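Local coordinates for protein phosphatidylinositide phosphatase SAC2 (Homo sapiens, PDB 4XUU) that acts in full length as an inositol 4-phosphatase, mainly on phosphatidylinositol 4-phosphate in endocytic recycling, the present chain being its homodimerising hSac2 domain, at residues A[12-15]-A[16-20]; A[138-141]-A[142-146]. One frame throughout, in Å; residues are numbered along the deposited sequence.

Interaction 1 (A[12-15]-A[16-20]); sequences LQSY and MKLLL
Tyr15 O takes two backbone N-H groups near the end of helix 4-19. Leu19 N makes the stronger bond to Tyr15 O, 2.9 Å long, and Leu18 N adds a weak one. Ser14 O is shared in the same way, by Leu18 N at 3.0 Å and weakly by Lys17 N. Around this backbone the Tyr15 ring lies flanked by two side chains. The ring is swung away from the backbone N (chi1 172°) and runs alongside Leu19, and Tyr15 CE1 meets Leu19 CD1 at 3.7 Å, an oblique approach. Selenomethionine Met16 bends at chi2 and chi3, which brings its methyl CE within 3.4 Å of Tyr15 CD2 and 3.5 Å of Leu12 CD2. Its selenium stands 5.2 Å from the Tyr15 ring centroid, 43° off the normal, a Met-aromatic contact at a slant. Leu12 lies alongside Met16, and the methyl CE is what bridges Leu12 and the Tyr15 ring. An alanine in place of Tyr15 would remove the ring, is likely to leave Met16 CE and Leu19 CD1 without their shared partner, and would probably cost the interface with the second subunit its ring stack. That stack is with Tyr15 of the second subunit, while Met16 packs on Leu50 in strand 48-54 of that subunit; helix 4-19, remote from the centre of its own chain, thus reaches over to the sheet of its neighbour.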
loop_
_atom_site.group_PDB
_atom_site.type_symbol
_atom_site.label_atom_id
_atom_site.label_comp_id
_atom_site.label_asym_id
_atom_site.label_seq_id
_atom_site.Cartn_x
_atom_site.Cartn_y
_atom_site.Cartn_z
ATOM N N LEU A 12 18.366 29.451 -6.947
ATOM C CA LEU A 12 17.972 28.072 -6.711
ATOM C C LEU A 12 19.161 27.178 -6.372
ATOM O O LEU A 12 19.119 26.450 -5.379
ATOM C CB LEU A 12 17.230 27.520 -7.932
ATOM C CG LEU A 12 15.899 26.798 -7.717
ATOM C CD1 LEU A 12 15.459 26.169 -9.013
ATOM C CD2 LEU A 12 15.967 25.750 -6.628
ATOM N N GLN A 13 20.212 27.234 -7.190
ATOM C CA GLN A 13 21.403 26.410 -6.968
ATOM C C GLN A 13 22.122 26.807 -5.680
ATOM O O GLN A 13 22.594 25.942 -4.940
ATOM C CB GLN A 13 22.346 26.422 -8.188
ATOM C CG GLN A 13 23.107 27.725 -8.456
ATOM C CD GLN A 13 24.465 27.792 -7.760
ATOM O OE1 GLN A 13 24.951 26.801 -7.211
ATOM N NE2 GLN A 13 25.084 28.969 -7.790
ATOM N N SER A 14 22.174 28.113 -5.419
ATOM C CA SER A 14 22.767 28.661 -4.201
ATOM C C SER A 14 22.033 28.163 -2.959
ATOM O O SER A 14 22.658 27.779 -1.970
ATOM C CB SER A 14 22.753 30.191 -4.254
ATOM O OG SER A 14 23.362 30.752 -3.108
ATOM N N TYR A 15 20.705 28.165 -3.033
ATOM C CA TYR A 15 19.838 27.695 -1.955
ATOM C C TYR A 15 20.089 26.235 -1.584
ATOM O O TYR A 15 20.279 25.912 -0.410
ATOM C CB TYR A 15 18.373 27.882 -2.354
ATOM C CG TYR A 15 17.371 27.262 -1.405
ATOM C CD1 TYR A 15 17.417 27.520 -0.038
ATOM C CD2 TYR A 15 16.381 26.411 -1.876
ATOM C CE1 TYR A 15 16.498 26.960 0.829
ATOM C CE2 TYR A 15 15.455 25.843 -1.016
ATOM C CZ TYR A 15 15.519 26.122 0.335
ATOM O OH TYR A 15 14.604 25.558 1.192
HETATM N N MSE A 16 20.084 25.366 -2.593
HETATM C CA MSE A 16 20.269 23.929 -2.401
HETATM C C MSE A 16 21.665 23.612 -1.858
HETATM O O MSE A 16 21.870 22.585 -1.210
HETATM C CB MSE A 16 20.027 23.194 -3.722
HETATM C CG MSE A 16 19.189 21.923 -3.605
HETATM SE SE MSE A 16 17.352 22.184 -2.943
HETATM C CE MSE A 16 16.851 23.770 -3.942
ATOM N N LYS A 17 22.608 24.514 -2.120
ATOM C CA LYS A 17 23.983 24.379 -1.656
ATOM C C LYS A 17 24.127 24.819 -0.197
ATOM O O LYS A 17 24.906 24.234 0.563
ATOM C CB LYS A 17 24.914 25.183 -2.570
ATOM C CG LYS A 17 26.400 24.957 -2.353
ATOM C CD LYS A 17 27.030 26.120 -1.601
ATOM C CE LYS A 17 28.545 26.085 -1.710
ATOM N NZ LYS A 17 29.150 27.344 -1.205
ATOM N N LEU A 18 23.373 25.850 0.184
ATOM C CA LEU A 18 23.397 26.374 1.548
ATOM C C LEU A 18 22.580 25.510 2.509
ATOM O O LEU A 18 22.941 25.358 3.676
ATOM C CB LEU A 18 22.872 27.812 1.575
ATOM C CG LEU A 18 23.805 28.929 1.111
ATOM C CD1 LEU A 18 23.000 30.104 0.568
ATOM C CD2 LEU A 18 24.724 29.370 2.239
ATOM N N LEU A 19 21.484 24.952 2.002
ATOM C CA LEU A 19 20.528 24.192 2.810
ATOM C C LEU A 19 21.155 23.021 3.570
ATOM O O LEU A 19 20.785 22.750 4.712
ATOM C CB LEU A 19 19.379 23.691 1.924
ATOM C CG LEU A 19 18.062 23.249 2.573
ATOM C CD1 LEU A 19 17.411 24.386 3.336
ATOM C CD2 LEU A 19 17.109 22.713 1.519
ATOM N N LEU A 20 22.103 22.339 2.930
ATOM C CA LEU A 20 22.716 21.138 3.482
ATOM C C LEU A 20 24.237 21.267 3.553
ATOM O O LEU A 20 24.818 22.073 2.826
ATOM C CB LEU A 20 22.343 19.925 2.627
ATOM C CG LEU A 20 20.860 19.612 2.436
ATOM C CD1 LEU A 20 20.674 18.569 1.357
ATOM C CD2 LEU A 20 20.213 19.166 3.741
#

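Interaction 2 (A[138-141]-A[142-146]); sequences MLQI and TKQAM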
loop_
_atom_site.group_PDB
_atom_site.type_symbol
_atom_site.label_atom_id
_atom_site.label_comp_id
_atom_site.label_asym_id
_atom_site.label_seq_id
_atom_site.Cartn_x
_atom_site.Cartn_y
_atom_site.Cartn_z
HETATM N N MSE A 138 10.431 6.406 1.790
HETATM C CA MSE A 138 11.660 7.063 1.356
HETATM C C MSE A 138 12.708 7.146 2.466
HETATM O O MSE A 138 13.900 7.008 2.205
HETATM C CB MSE A 138 11.415 8.435 0.730
HETATM C CG MSE A 138 12.549 8.791 -0.235
HETATM SE SE MSE A 138 12.533 10.593 -0.941
HETATM C CE MSE A 138 11.115 10.346 -2.261
ATOM N N LEU A 139 12.262 7.364 3.697
ATOM C CA LEU A 139 13.156 7.326 4.844
ATOM C C LEU A 139 13.759 5.932 5.011
ATOM O O LEU A 139 14.908 5.792 5.442
ATOM C CB LEU A 139 12.421 7.737 6.119
ATOM C CG LEU A 139 12.043 9.212 6.305
ATOM C CD1 LEU A 139 10.995 9.334 7.389
ATOM C CD2 LEU A 139 13.250 10.069 6.650
ATOM N N GLN A 140 12.984 4.909 4.647
ATOM C CA GLN A 140 13.400 3.526 4.830
ATOM C C GLN A 140 14.497 3.112 3.854
ATOM O O GLN A 140 15.544 2.629 4.286
ATOM C CB GLN A 140 12.209 2.571 4.753
ATOM C CG GLN A 140 12.565 1.136 5.110
ATOM C CD GLN A 140 11.399 0.182 4.971
ATOM O OE1 GLN A 140 10.990 -0.454 5.941
ATOM N NE2 GLN A 140 10.855 0.074 3.765
ATOM N N ILE A 141 14.268 3.303 2.555
ATOM C CA ILE A 141 15.268 2.927 1.550
ATOM C C ILE A 141 16.548 3.771 1.616
ATOM O O ILE A 141 17.633 3.271 1.320
ATOM C CB ILE A 141 14.716 2.909 0.095
ATOM C CG1 ILE A 141 14.063 4.240 -0.282
ATOM C CG2 ILE A 141 13.756 1.743 -0.108
ATOM C CD1 ILE A 141 14.076 4.502 -1.783
ATOM N N THR A 142 16.418 5.041 2.000
ATOM C CA THR A 142 17.577 5.907 2.187
ATOM C C THR A 142 18.484 5.339 3.282
ATOM O O THR A 142 19.707 5.276 3.112
ATOM C CB THR A 142 17.168 7.360 2.507
ATOM O OG1 THR A 142 16.368 7.870 1.437
ATOM C CG2 THR A 142 18.392 8.256 2.665
ATOM N N LYS A 143 17.876 4.903 4.383
ATOM C CA LYS A 143 18.615 4.287 5.475
ATOM C C LYS A 143 19.153 2.907 5.089
ATOM O O LYS A 143 20.250 2.522 5.500
ATOM C CB LYS A 143 17.745 4.185 6.724
ATOM C CG LYS A 143 18.565 4.152 7.984
ATOM C CD LYS A 143 17.750 3.836 9.200
ATOM C CE LYS A 143 18.663 3.339 10.293
ATOM N NZ LYS A 143 18.137 3.711 11.619
ATOM N N GLN A 144 18.375 2.172 4.298
ATOM C CA GLN A 144 18.803 0.878 3.777
ATOM C C GLN A 144 19.988 1.010 2.821
ATOM O O GLN A 144 20.836 0.122 2.754
ATOM C CB GLN A 144 17.639 0.155 3.098
ATOM C CG GLN A 144 16.641 -0.454 4.081
ATOM C CD GLN A 144 15.461 -1.149 3.409
ATOM O OE1 GLN A 144 14.617 -1.738 4.085
ATOM N NE2 GLN A 144 15.399 -1.084 2.081
ATOM N N ALA A 145 20.044 2.127 2.097
ATOM C CA ALA A 145 21.149 2.418 1.188
ATOM C C ALA A 145 22.475 2.614 1.924
ATOM O O ALA A 145 23.538 2.283 1.394
ATOM C CB ALA A 145 20.830 3.638 0.339
HETATM N N MSE A 146 22.411 3.144 3.141
HETATM C CA MSE A 146 23.617 3.361 3.933
HETATM C C MSE A 146 24.004 2.136 4.775
HETATM O O MSE A 146 24.992 2.167 5.513
HETATM C CB MSE A 146 23.507 4.642 4.771
HETATM C CG MSE A 146 22.883 4.479 6.135
HETATM SE SE MSE A 146 22.133 6.153 6.778
HETATM C CE MSE A 146 23.742 7.224 6.903
#
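Thr142 grips the carbonyl one turn back with two groups at once. Its OG1 donates to Met138 O at 2.7 Å and its backbone N reaches the same oxygen at 3.2 Å, the two donors arriving from opposite faces of the carbonyl plane. The hydroxyl can do this because it lies beside the backbone N (chi1 -59°), folded back along the helix. OG1 also has a weak hydrogen bond with His27 ND1, so it joins the helix to the strand 26-34. On the inner side Thr142 packs against Leu53 and Leu78, and Leu139 against Leu53, Met101 and Leu103. Helix 129-145, which follows the strand 110-119, is the C-terminal helix of a pleckstrin-homology-like fold, and it lies here over strands 48-54 and 99-107; Lys143 NZ adds bonds to the carbonyls of Leu78 and Leu81. Gln144 occupies another face: its N makes a 2.9 Å bond to Gln140 O, and its CG rests 3.3 Å from that oxygen. The extended chains of Gln140 and Gln144 run side by side, their amide planes 12° apart. Ile141 crosses Gln144. Its CG1 sits between the backbone N and the carbonyl carbon (chi1 54°), which leaves CG2 beside the backbone N and near the amide end of Gln144, while Ile141 O accepts from Ala145 N at 2.8 Å. Beyond them come other copies of the protein: Ile141 packs on Met121 of the second subunit, and Gln144 on Lys156 of the third.

Interactions 1 and 2 lie near the C-terminal ends of two helices, 4-19 and 129-145, that come early and late in the same hSac2 domain. Their centres are 22 Å apart and their nearest atoms about 11 Å, so they do not touch. What they have in common is the second subunit, which both contact. Interaction 1 meets it with a ring stack and apolar side chains on an outlying helix, whereas interaction 2 belongs to a helix packed on its own sheet, offers that subunit mainly Met138 and Ile141 and, through Gln140 and Gln144, also meets a third subunit. Neither surrounds a bound ligand; both contribute to contacts between copies in the four-chain assembly.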